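Local coordinates for protein predicted protease of the collagenase family (Methanopyrus kandleri, PDB 5D88) that probably acts as a peptidase of the U32 family, built on a TIM-barrel fold with a bound zinc ion, at residues A[49-60]-A[203-212]; A[79-87]-A[115-125]. All coordinates share one frame; numbering follows the deposited sequence.

Contact 1 (A[49-60]-A[203-212]). With ZN (zinc ion), chain B; ACT (acetate ion), chain C.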
loop_
_atom_site.group_PDB
_atom_site.type_symbol
_atom_site.label_atom_id
_atom_site.label_comp_id
_atom_site.label_asym_id
_atom_site.label_seq_id
_atom_site.Cartn_x
_atom_site.Cartn_y
_atom_site.Cartn_z
ATOM N N THR A 49 0.786 3.598 -19.515
ATOM C CA THR A 49 1.479 4.428 -18.543
ATOM C C THR A 49 0.631 5.559 -17.999
ATOM O O THR A 49 0.564 5.767 -16.780
ATOM C CB THR A 49 2.729 4.964 -19.220
ATOM O OG1 THR A 49 3.427 3.842 -19.787
ATOM C CG2 THR A 49 3.597 5.695 -18.230
ATOM N N GLU A 50 0.036 6.350 -18.886
ATOM C CA GLU A 50 -0.616 7.571 -18.454
ATOM C C GLU A 50 -1.884 7.310 -17.639
ATOM O O GLU A 50 -2.424 8.253 -17.075
ATOM C CB GLU A 50 -0.928 8.455 -19.672
ATOM C CG GLU A 50 -2.057 7.966 -20.561
ATOM C CD GLU A 50 -2.597 9.048 -21.498
ATOM O OE1 GLU A 50 -3.256 10.003 -21.035
ATOM O OE2 GLU A 50 -2.378 8.942 -22.713
ATOM N N HIS A 51 -2.326 6.063 -17.514
ATOM C CA HIS A 51 -3.446 5.720 -16.663
ATOM C C HIS A 51 -3.048 5.123 -15.322
ATOM O O HIS A 51 -3.936 4.815 -14.515
ATOM C CB HIS A 51 -4.370 4.798 -17.435
ATOM C CG HIS A 51 -4.959 5.481 -18.620
ATOM N ND1 HIS A 51 -4.796 5.034 -19.913
ATOM C CD2 HIS A 51 -5.657 6.635 -18.704
ATOM C CE1 HIS A 51 -5.406 5.867 -20.740
ATOM N NE2 HIS A 51 -5.935 6.847 -20.032
ATOM N N GLY A 52 -1.744 4.997 -15.049
ATOM C CA GLY A 52 -1.255 4.602 -13.742
ATOM C C GLY A 52 -0.790 3.163 -13.675
ATOM O O GLY A 52 -1.580 2.222 -13.821
ATOM N N VAL A 53 0.515 3.003 -13.463
ATOM C CA VAL A 53 1.184 1.711 -13.379
ATOM C C VAL A 53 2.006 1.687 -12.090
ATOM O O VAL A 53 2.803 2.600 -11.845
ATOM C CB VAL A 53 2.085 1.462 -14.605
ATOM C CG1 VAL A 53 2.785 0.104 -14.473
ATOM C CG2 VAL A 53 1.249 1.509 -15.894
ATOM N N ALA A 54 1.796 0.656 -11.263
ATOM C CA ALA A 54 2.572 0.456 -10.039
ATOM C C ALA A 54 3.775 -0.455 -10.233
ATOM O O ALA A 54 4.753 -0.358 -9.482
ATOM C CB ALA A 54 1.682 -0.135 -8.945
ATOM N N THR A 55 3.709 -1.371 -11.188
ATOM C CA THR A 55 4.842 -2.245 -11.454
ATOM C C THR A 55 6.052 -1.387 -11.803
ATOM O O THR A 55 5.939 -0.414 -12.552
ATOM C CB THR A 55 4.495 -3.208 -12.590
ATOM O OG1 THR A 55 3.531 -4.172 -12.129
ATOM C CG2 THR A 55 5.690 -3.990 -13.058
ATOM N N LEU A 56 7.200 -1.744 -11.227
ATOM C CA LEU A 56 8.431 -0.957 -11.320
ATOM C C LEU A 56 9.244 -1.432 -12.518
ATOM O O LEU A 56 9.821 -2.533 -12.499
ATOM C CB LEU A 56 9.241 -1.074 -10.030
ATOM C CG LEU A 56 8.535 -0.669 -8.729
ATOM C CD1 LEU A 56 9.425 -0.854 -7.515
ATOM C CD2 LEU A 56 8.031 0.771 -8.799
ATOM N N LEU A 57 9.353 -0.578 -13.526
ATOM C CA LEU A 57 9.944 -0.933 -14.803
ATOM C C LEU A 57 11.104 -0.030 -15.176
ATOM O O LEU A 57 11.218 1.090 -14.669
ATOM C CB LEU A 57 8.899 -0.856 -15.919
ATOM C CG LEU A 57 7.711 -1.768 -15.684
ATOM C CD1 LEU A 57 6.696 -1.563 -16.797
ATOM C CD2 LEU A 57 8.152 -3.232 -15.586
ATOM N N PRO A 58 11.973 -0.492 -16.088
ATOM C CA PRO A 58 13.067 0.357 -16.607
ATOM C C PRO A 58 12.602 1.487 -17.499
ATOM O O PRO A 58 13.317 2.483 -17.656
ATOM C CB PRO A 58 13.925 -0.620 -17.420
ATOM C CG PRO A 58 13.392 -1.950 -17.217
ATOM C CD PRO A 58 12.026 -1.863 -16.614
ATOM N N ARG A 59 11.462 1.321 -18.153
ATOM C CA ARG A 59 10.931 2.337 -19.047
ATOM C C ARG A 59 9.450 2.060 -19.209
ATOM O O ARG A 59 8.999 0.921 -19.066
ATOM C CB ARG A 59 11.622 2.358 -20.415
ATOM C CG ARG A 59 11.143 1.288 -21.417
ATOM C CD ARG A 59 11.585 1.593 -22.868
ATOM N NE ARG A 59 11.231 2.953 -23.286
ATOM C CZ ARG A 59 10.170 3.305 -24.019
ATOM N NH1 ARG A 59 9.285 2.408 -24.465
ATOM N NH2 ARG A 59 9.985 4.593 -24.299
ATOM N N TYR A 60 8.707 3.116 -19.494
ATOM C CA TYR A 60 7.256 3.052 -19.636
ATOM C C TYR A 60 6.901 3.670 -20.979
ATOM O O TYR A 60 7.375 4.775 -21.294
ATOM C CB TYR A 60 6.546 3.801 -18.507
ATOM C CG TYR A 60 6.778 3.215 -17.148
ATOM C CD1 TYR A 60 7.958 3.480 -16.444
ATOM C CD2 TYR A 60 5.817 2.407 -16.555
ATOM C CE1 TYR A 60 8.174 2.951 -15.186
ATOM C CE2 TYR A 60 6.033 1.850 -15.287
ATOM C CZ TYR A 60 7.216 2.130 -14.616
ATOM O OH TYR A 60 7.454 1.612 -13.360
ATOM N N GLU A 203 7.047 2.548 -2.692
ATOM C CA GLU A 203 7.651 2.875 -3.974
ATOM C C GLU A 203 6.668 2.656 -5.115
ATOM O O GLU A 203 6.625 3.451 -6.061
ATOM C CB GLU A 203 8.920 2.062 -4.169
ATOM C CG GLU A 203 9.712 2.468 -5.397
ATOM C CD GLU A 203 11.040 1.761 -5.496
ATOM O OE1 GLU A 203 11.172 0.643 -4.962
ATOM O OE2 GLU A 203 11.955 2.328 -6.124
ATOM N N ARG A 204 5.849 1.607 -5.031
ATOM C CA ARG A 204 4.827 1.390 -6.046
ATOM C C ARG A 204 3.728 2.439 -5.985
ATOM O O ARG A 204 3.202 2.832 -7.028
ATOM C CB ARG A 204 4.240 -0.001 -5.900
ATOM C CG ARG A 204 5.210 -1.094 -6.231
ATOM C CD ARG A 204 4.444 -2.340 -6.194
ATOM N NE ARG A 204 5.201 -3.492 -6.615
ATOM C CZ ARG A 204 5.125 -4.666 -6.010
ATOM N NH1 ARG A 204 4.343 -4.841 -4.941
ATOM N NH2 ARG A 204 5.822 -5.670 -6.482
ATOM N N ASN A 205 3.389 2.928 -4.786
ATOM C CA ASN A 205 2.481 4.069 -4.690
ATOM C C ASN A 205 3.065 5.267 -5.427
ATOM O O ASN A 205 2.354 5.975 -6.151
ATOM C CB ASN A 205 2.229 4.435 -3.222
ATOM C CG ASN A 205 1.225 3.518 -2.516
ATOM O OD1 ASN A 205 0.476 2.749 -3.131
ATOM N ND2 ASN A 205 1.174 3.659 -1.191
ATOM N N LEU A 206 4.362 5.520 -5.237
ATOM C CA LEU A 206 5.024 6.639 -5.899
ATOM C C LEU A 206 4.952 6.500 -7.415
ATOM O O LEU A 206 4.583 7.443 -8.117
ATOM C CB LEU A 206 6.481 6.733 -5.448
ATOM C CG LEU A 206 7.306 7.868 -6.079
ATOM C CD1 LEU A 206 6.800 9.236 -5.659
ATOM C CD2 LEU A 206 8.800 7.668 -5.733
ATOM N N PHE A 207 5.333 5.338 -7.950
ATOM C CA PHE A 207 5.293 5.200 -9.404
ATOM C C PHE A 207 3.858 5.241 -9.942
ATOM O O PHE A 207 3.639 5.668 -11.076
ATOM C CB PHE A 207 5.995 3.919 -9.839
ATOM C CG PHE A 207 7.463 4.069 -10.017
ATOM C CD1 PHE A 207 8.287 4.191 -8.919
ATOM C CD2 PHE A 207 8.014 4.117 -11.287
ATOM C CE1 PHE A 207 9.661 4.326 -9.072
ATOM C CE2 PHE A 207 9.402 4.251 -11.465
ATOM C CZ PHE A 207 10.224 4.366 -10.352
ATOM N N SER A 208 2.879 4.779 -9.161
ATOM C CA SER A 208 1.481 4.843 -9.576
ATOM C C SER A 208 1.100 6.265 -9.934
ATOM O O SER A 208 0.327 6.496 -10.870
ATOM C CB SER A 208 0.549 4.347 -8.452
ATOM O OG SER A 208 0.698 2.955 -8.175
ATOM N N HIS A 209 1.583 7.219 -9.143
ATOM C CA HIS A 209 1.303 8.630 -9.371
ATOM C C HIS A 209 2.185 9.203 -10.469
ATOM O O HIS A 209 1.719 9.966 -11.320
ATOM C CB HIS A 209 1.523 9.408 -8.078
ATOM C CG HIS A 209 0.405 9.302 -7.105
ATOM N ND1 HIS A 209 -0.695 10.129 -7.146
ATOM C CD2 HIS A 209 0.232 8.498 -6.034
ATOM C CE1 HIS A 209 -1.513 9.818 -6.152
ATOM N NE2 HIS A 209 -0.967 8.840 -5.457
ATOM N N ALA A 210 3.464 8.844 -10.467
ATOM C CA ALA A 210 4.380 9.400 -11.449
ATOM C C ALA A 210 3.897 9.108 -12.862
ATOM O O ALA A 210 3.822 10.006 -13.711
ATOM C CB ALA A 210 5.778 8.836 -11.219
ATOM N N THR A 211 3.594 7.846 -13.132
ATOM C CA THR A 211 3.128 7.441 -14.449
ATOM C C THR A 211 1.818 8.129 -14.798
ATOM O O THR A 211 1.673 8.694 -15.886
ATOM C CB THR A 211 2.983 5.919 -14.485
ATOM O OG1 THR A 211 2.156 5.468 -13.399
ATOM C CG2 THR A 211 4.375 5.259 -14.381
ATOM N N ALA A 212 0.852 8.101 -13.876
ATOM C CA ALA A 212 -0.473 8.666 -14.151
ATOM C C ALA A 212 -0.414 10.165 -14.401
ATOM O O ALA A 212 -1.201 10.709 -15.199
ATOM C CB ALA A 212 -1.412 8.390 -12.983
HETATM ZN ZN ZN B . -1.445 8.166 -3.591
HETATM C C ACT C . 7.614 -5.050 -9.627
HETATM O O ACT C . 7.232 -6.078 -9.017
HETATM O OXT ACT C . 7.023 -3.983 -9.339
HETATM C CH3 ACT C . 8.740 -5.094 -10.622
HETATM O O HOH W 1 -3.536 10.180 -16.061
#
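T211 meets the 49-60 loop with both branches of its side chain. With chi1 at 53°, its hydroxyl stands between the backbone N and the carbonyl carbon, which lets T211 OG1 donate to F207 O (2.8 Å), one turn back in the helix, while accepting from V53 N. The bond from V53 N to T211 OG1, 3.0 Å long, is almost straight at 172°. The other branch, T211 CG2, lies over one face of the Y60 ring, 4.0 Å from its centroid and 16° off the normal; L57 CB covers the opposite face. Two bonds hold the end of this side chain, Y60 OH donating to T55 O in the carbonyl plane, on a lone pair, and accepting from L57 N, while the two covered faces limit the turn of the ring. L56 CD2 makes the second CH-pi contact, over the F207 ring and 3.8 Å from its centroid, while CD1 rests against E203, whose carboxylate is salt-bridged to R229 and R231. In TIM-barrel terms, a loop leaving the C-terminal end of strand 43-47 is laid along helix 200-213, the helix that follows the seventh strand. R204, extended from CG to NE, crosses the L56 side chain at about a right angle. R204 CB packs on A54 CB (4.0 Å), R204 CG comes 3.4 Å from A54 O, and CD passes the same carbonyl before the guanidinium turns its edge to an acetate, probably from the crystallisation liquor. There NE makes a weak bond to OXT, which also accepts from L56 N, and R204 NH2 donates to ACT O at 2.9 Å as well as to I193 O. On the helix side turned from the loop, H209 NE2 binds zinc at 2.0 Å; C88 and the C88 and H209 of the second subunit complete the site.

Contact 2 (A[79-87]-A[115-125])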
loop_
_atom_site.group_PDB
_atom_site.type_symbol
_atom_site.label_atom_id
_atom_site.label_comp_id
_atom_site.label_asym_id
_atom_site.label_seq_id
_atom_site.Cartn_x
_atom_site.Cartn_y
_atom_site.Cartn_z
ATOM N N SER A 79 -2.564 -12.354 -27.950
ATOM C CA SER A 79 -3.509 -11.661 -27.083
ATOM C C SER A 79 -2.796 -10.505 -26.386
ATOM O O SER A 79 -1.569 -10.494 -26.252
ATOM C CB SER A 79 -4.116 -12.618 -26.053
ATOM O OG SER A 79 -4.816 -13.661 -26.704
ATOM N N VAL A 80 -3.577 -9.517 -25.958
ATOM C CA VAL A 80 -3.040 -8.277 -25.403
ATOM C C VAL A 80 -3.774 -7.921 -24.124
ATOM O O VAL A 80 -5.004 -7.782 -24.120
ATOM C CB VAL A 80 -3.144 -7.111 -26.404
ATOM C CG1 VAL A 80 -2.661 -5.817 -25.770
ATOM C CG2 VAL A 80 -2.357 -7.439 -27.675
ATOM N N GLN A 81 -3.020 -7.700 -23.056
ATOM C CA GLN A 81 -3.583 -7.140 -21.841
ATOM C C GLN A 81 -2.896 -5.826 -21.510
ATOM O O GLN A 81 -1.681 -5.679 -21.667
ATOM C CB GLN A 81 -3.469 -8.115 -20.673
ATOM C CG GLN A 81 -4.323 -9.355 -20.871
ATOM C CD GLN A 81 -4.155 -10.409 -19.792
ATOM O OE1 GLN A 81 -3.208 -10.386 -19.005
ATOM N NE2 GLN A 81 -5.076 -11.363 -19.769
ATOM N N ALA A 82 -3.706 -4.858 -21.108
ATOM C CA ALA A 82 -3.220 -3.581 -20.616
ATOM C C ALA A 82 -2.842 -3.723 -19.152
ATOM O O ALA A 82 -3.627 -4.238 -18.351
ATOM C CB ALA A 82 -4.308 -2.513 -20.764
ATOM N N LEU A 83 -1.659 -3.236 -18.799
ATOM C CA LEU A 83 -1.217 -3.157 -17.411
ATOM C C LEU A 83 -1.538 -1.764 -16.890
ATOM O O LEU A 83 -0.940 -0.770 -17.323
ATOM C CB LEU A 83 0.275 -3.469 -17.297
ATOM C CG LEU A 83 0.903 -3.450 -15.902
ATOM C CD1 LEU A 83 0.310 -4.563 -15.018
ATOM C CD2 LEU A 83 2.391 -3.619 -16.020
ATOM N N MET A 84 -2.485 -1.706 -15.961
ATOM C CA MET A 84 -2.983 -0.462 -15.363
ATOM C C MET A 84 -3.140 -0.735 -13.870
ATOM O O MET A 84 -4.219 -0.641 -13.297
ATOM C CB MET A 84 -4.306 -0.022 -15.991
ATOM C CG MET A 84 -4.684 1.396 -15.623
ATOM S SD MET A 84 -6.170 1.926 -16.472
ATOM C CE MET A 84 -7.301 0.802 -15.735
ATOM N N ASP A 85 -2.033 -1.109 -13.221
ATOM C CA ASP A 85 -2.101 -1.694 -11.888
ATOM C C ASP A 85 -1.673 -0.732 -10.794
ATOM O O ASP A 85 -1.156 -1.164 -9.767
ATOM C CB ASP A 85 -1.298 -2.990 -11.811
ATOM C CG ASP A 85 0.196 -2.800 -11.973
ATOM O OD1 ASP A 85 0.660 -1.743 -12.393
ATOM O OD2 ASP A 85 0.920 -3.760 -11.670
ATOM N N PHE A 86 -1.946 0.554 -10.970
ATOM C CA PHE A 86 -1.736 1.516 -9.902
ATOM C C PHE A 86 -2.336 1.037 -8.586
ATOM O O PHE A 86 -3.417 0.435 -8.550
ATOM C CB PHE A 86 -2.320 2.889 -10.270
ATOM C CG PHE A 86 -3.797 2.903 -10.523
ATOM C CD1 PHE A 86 -4.686 3.016 -9.468
ATOM C CD2 PHE A 86 -4.287 2.852 -11.821
ATOM C CE1 PHE A 86 -6.025 3.069 -9.692
ATOM C CE2 PHE A 86 -5.642 2.912 -12.068
ATOM C CZ PHE A 86 -6.519 3.013 -10.999
ATOM N N THR A 87 -1.631 1.334 -7.492
ATOM C CA THR A 87 -2.114 1.005 -6.161
ATOM C C THR A 87 -2.726 2.196 -5.452
ATOM O O THR A 87 -3.244 2.044 -4.334
ATOM C CB THR A 87 -0.978 0.404 -5.325
ATOM O OG1 THR A 87 0.182 1.251 -5.356
ATOM C CG2 THR A 87 -0.640 -0.983 -5.867
ATOM N N VAL A 115 -8.059 -4.081 -26.147
ATOM C CA VAL A 115 -7.334 -5.122 -25.437
ATOM C C VAL A 115 -8.285 -6.253 -25.058
ATOM O O VAL A 115 -9.516 -6.108 -25.022
ATOM C CB VAL A 115 -6.598 -4.580 -24.199
ATOM C CG1 VAL A 115 -5.623 -3.480 -24.594
ATOM C CG2 VAL A 115 -7.573 -4.089 -23.113
ATOM N N ASP A 116 -7.690 -7.418 -24.815
ATOM C CA ASP A 116 -8.421 -8.603 -24.388
ATOM C C ASP A 116 -8.650 -8.649 -22.884
ATOM O O ASP A 116 -9.586 -9.324 -22.429
ATOM C CB ASP A 116 -7.658 -9.851 -24.820
ATOM C CG ASP A 116 -7.465 -9.913 -26.328
ATOM O OD1 ASP A 116 -8.481 -10.068 -27.034
ATOM O OD2 ASP A 116 -6.310 -9.798 -26.807
ATOM N N GLY A 117 -7.807 -7.976 -22.114
ATOM C CA GLY A 117 -7.925 -7.973 -20.673
ATOM C C GLY A 117 -7.148 -6.817 -20.087
ATOM O O GLY A 117 -6.420 -6.098 -20.784
ATOM N N VAL A 118 -7.303 -6.659 -18.776
ATOM C CA VAL A 118 -6.687 -5.563 -18.036
ATOM C C VAL A 118 -6.148 -6.117 -16.729
ATOM O O VAL A 118 -6.844 -6.867 -16.029
ATOM C CB VAL A 118 -7.659 -4.394 -17.755
ATOM C CG1 VAL A 118 -6.871 -3.183 -17.302
ATOM C CG2 VAL A 118 -8.485 -4.043 -18.974
ATOM N N VAL A 119 -4.905 -5.755 -16.414
ATOM C CA VAL A 119 -4.223 -6.159 -15.195
ATOM C C VAL A 119 -4.255 -4.970 -14.250
ATOM O O VAL A 119 -3.641 -3.935 -14.522
ATOM C CB VAL A 119 -2.780 -6.609 -15.476
ATOM C CG1 VAL A 119 -2.118 -7.102 -14.194
ATOM C CG2 VAL A 119 -2.731 -7.698 -16.577
ATOM N N VAL A 120 -4.980 -5.111 -13.139
ATOM C CA VAL A 120 -5.235 -4.011 -12.220
ATOM C C VAL A 120 -4.964 -4.478 -10.796
ATOM O O VAL A 120 -4.961 -5.668 -10.501
ATOM C CB VAL A 120 -6.684 -3.497 -12.338
ATOM C CG1 VAL A 120 -6.953 -3.026 -13.757
ATOM C CG2 VAL A 120 -7.699 -4.568 -11.930
ATOM N N ALA A 121 -4.788 -3.517 -9.906
ATOM C CA ALA A 121 -4.697 -3.778 -8.478
ATOM C C ALA A 121 -5.875 -3.250 -7.676
ATOM O O ALA A 121 -6.269 -3.867 -6.691
ATOM C CB ALA A 121 -3.421 -3.167 -7.923
ATOM N N ASP A 122 -6.417 -2.101 -8.046
ATOM C CA ASP A 122 -7.391 -1.421 -7.223
ATOM C C ASP A 122 -8.686 -2.218 -7.193
ATOM O O ASP A 122 -9.261 -2.482 -8.252
ATOM C CB ASP A 122 -7.586 -0.023 -7.803
ATOM C CG ASP A 122 -8.472 0.897 -6.949
ATOM O OD1 ASP A 122 -9.216 0.444 -6.084
ATOM O OD2 ASP A 122 -8.410 2.128 -7.180
ATOM N N PRO A 123 -9.159 -2.637 -6.020
ATOM C CA PRO A 123 -10.415 -3.394 -5.932
ATOM C C PRO A 123 -11.604 -2.709 -6.582
ATOM O O PRO A 123 -12.530 -3.367 -7.091
ATOM C CB PRO A 123 -10.630 -3.512 -4.417
ATOM C CG PRO A 123 -9.373 -3.249 -3.784
ATOM C CD PRO A 123 -8.534 -2.431 -4.702
ATOM N N TYR A 124 -11.630 -1.388 -6.549
ATOM C CA TYR A 124 -12.753 -0.695 -7.165
ATOM C C TYR A 124 -12.736 -0.876 -8.678
ATOM O O TYR A 124 -13.793 -1.042 -9.302
ATOM C CB TYR A 124 -12.696 0.775 -6.762
ATOM C CG TYR A 124 -13.784 1.658 -7.289
ATOM C CD1 TYR A 124 -15.124 1.297 -7.205
ATOM C CD2 TYR A 124 -13.476 2.895 -7.833
ATOM C CE1 TYR A 124 -16.118 2.155 -7.659
ATOM C CE2 TYR A 124 -14.463 3.741 -8.302
ATOM C CZ TYR A 124 -15.774 3.367 -8.206
ATOM O OH TYR A 124 -16.740 4.218 -8.667
ATOM N N LEU A 125 -11.540 -0.840 -9.287
ATOM C CA LEU A 125 -11.433 -1.087 -10.721
ATOM C C LEU A 125 -11.835 -2.509 -11.071
ATOM O O LEU A 125 -12.438 -2.743 -12.123
ATOM C CB LEU A 125 -10.017 -0.826 -11.217
ATOM C CG LEU A 125 -9.798 0.543 -11.805
ATOM C CD1 LEU A 125 -10.099 1.614 -10.740
ATOM C CD2 LEU A 125 -8.384 0.596 -12.315
HETATM O O HOH W 2 -5.059 -0.676 -10.433
#
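V119 fits between L83 and Q81: V119 CG1 meets L83 CD1 at 3.6 Å, and V119 CG2 meets Q81 OE1 at 3.7 Å. The hollow beneath Q81 is made by G117, whose CA lies 3.9 Å from Q81 CG; a CB there would press on Q81 NE2. Parallel bridges pair Q81, A82 and L83 with G117, V118 and V119, the axes of strands 79-83 and 117-120 run 32° apart, and V119 N to A82 O is a nearly straight rung of 2.8 Å. At the start of the pair, D116 OD2 takes V80 N on its anti lone pair (2.9 Å, 159°) while D116 N donates to V80 O; an alanine here would probably leave V80 N without its carboxylate acceptor. Beyond the strands, L125 CD2 is the knob between M84 CE and F86 CZ, 3.3 Å from the latter. F86 CG stands between its backbone N and carbonyl carbon (chi1 61°), and the ring turns its edge to D122 OD2, which is bonded to H93; a water bound by M84 O, F86 O and A121 N lies over the ring centre. A121 CB fills the dip below D85 O and F86 O. D122 also caps helix 123-132, OD1 accepting from Y124 N and bonding Y225 of the second subunit. Helix 98-113 links the two strands into one beta-alpha-beta unit: Q81 bonds R187 on the face turned into the eight-stranded parallel barrel, A82 and V118 back onto helices 98-113 and 123-132, and strand 43-47 is hydrogen-bonded along the far edge of 79-83.

Overall arrangement
Contact 2 is buried near the centre of the chain, a parallel strand pair held mainly by backbone bonds, with aliphatic side chains on the helix-facing side of A82 and V118 and a mixed face of Q81, L83 and V119 inside the barrel. Contact 1, partly buried and about 13 Å away between centres, lays one loop on one helix with a single hydrogen bond between its segments, two CH-pi contacts and a bound acetate. They meet where 79-87 leaves its strand: T55 OG1 and D85 OD2 are 2.7 Å apart, as are N205 OD1 and T87 OG1, both probable hydrogen bonds. Both touch the second subunit, contact 1 through H209 at the shared zinc and contact 2 through T87 and D122.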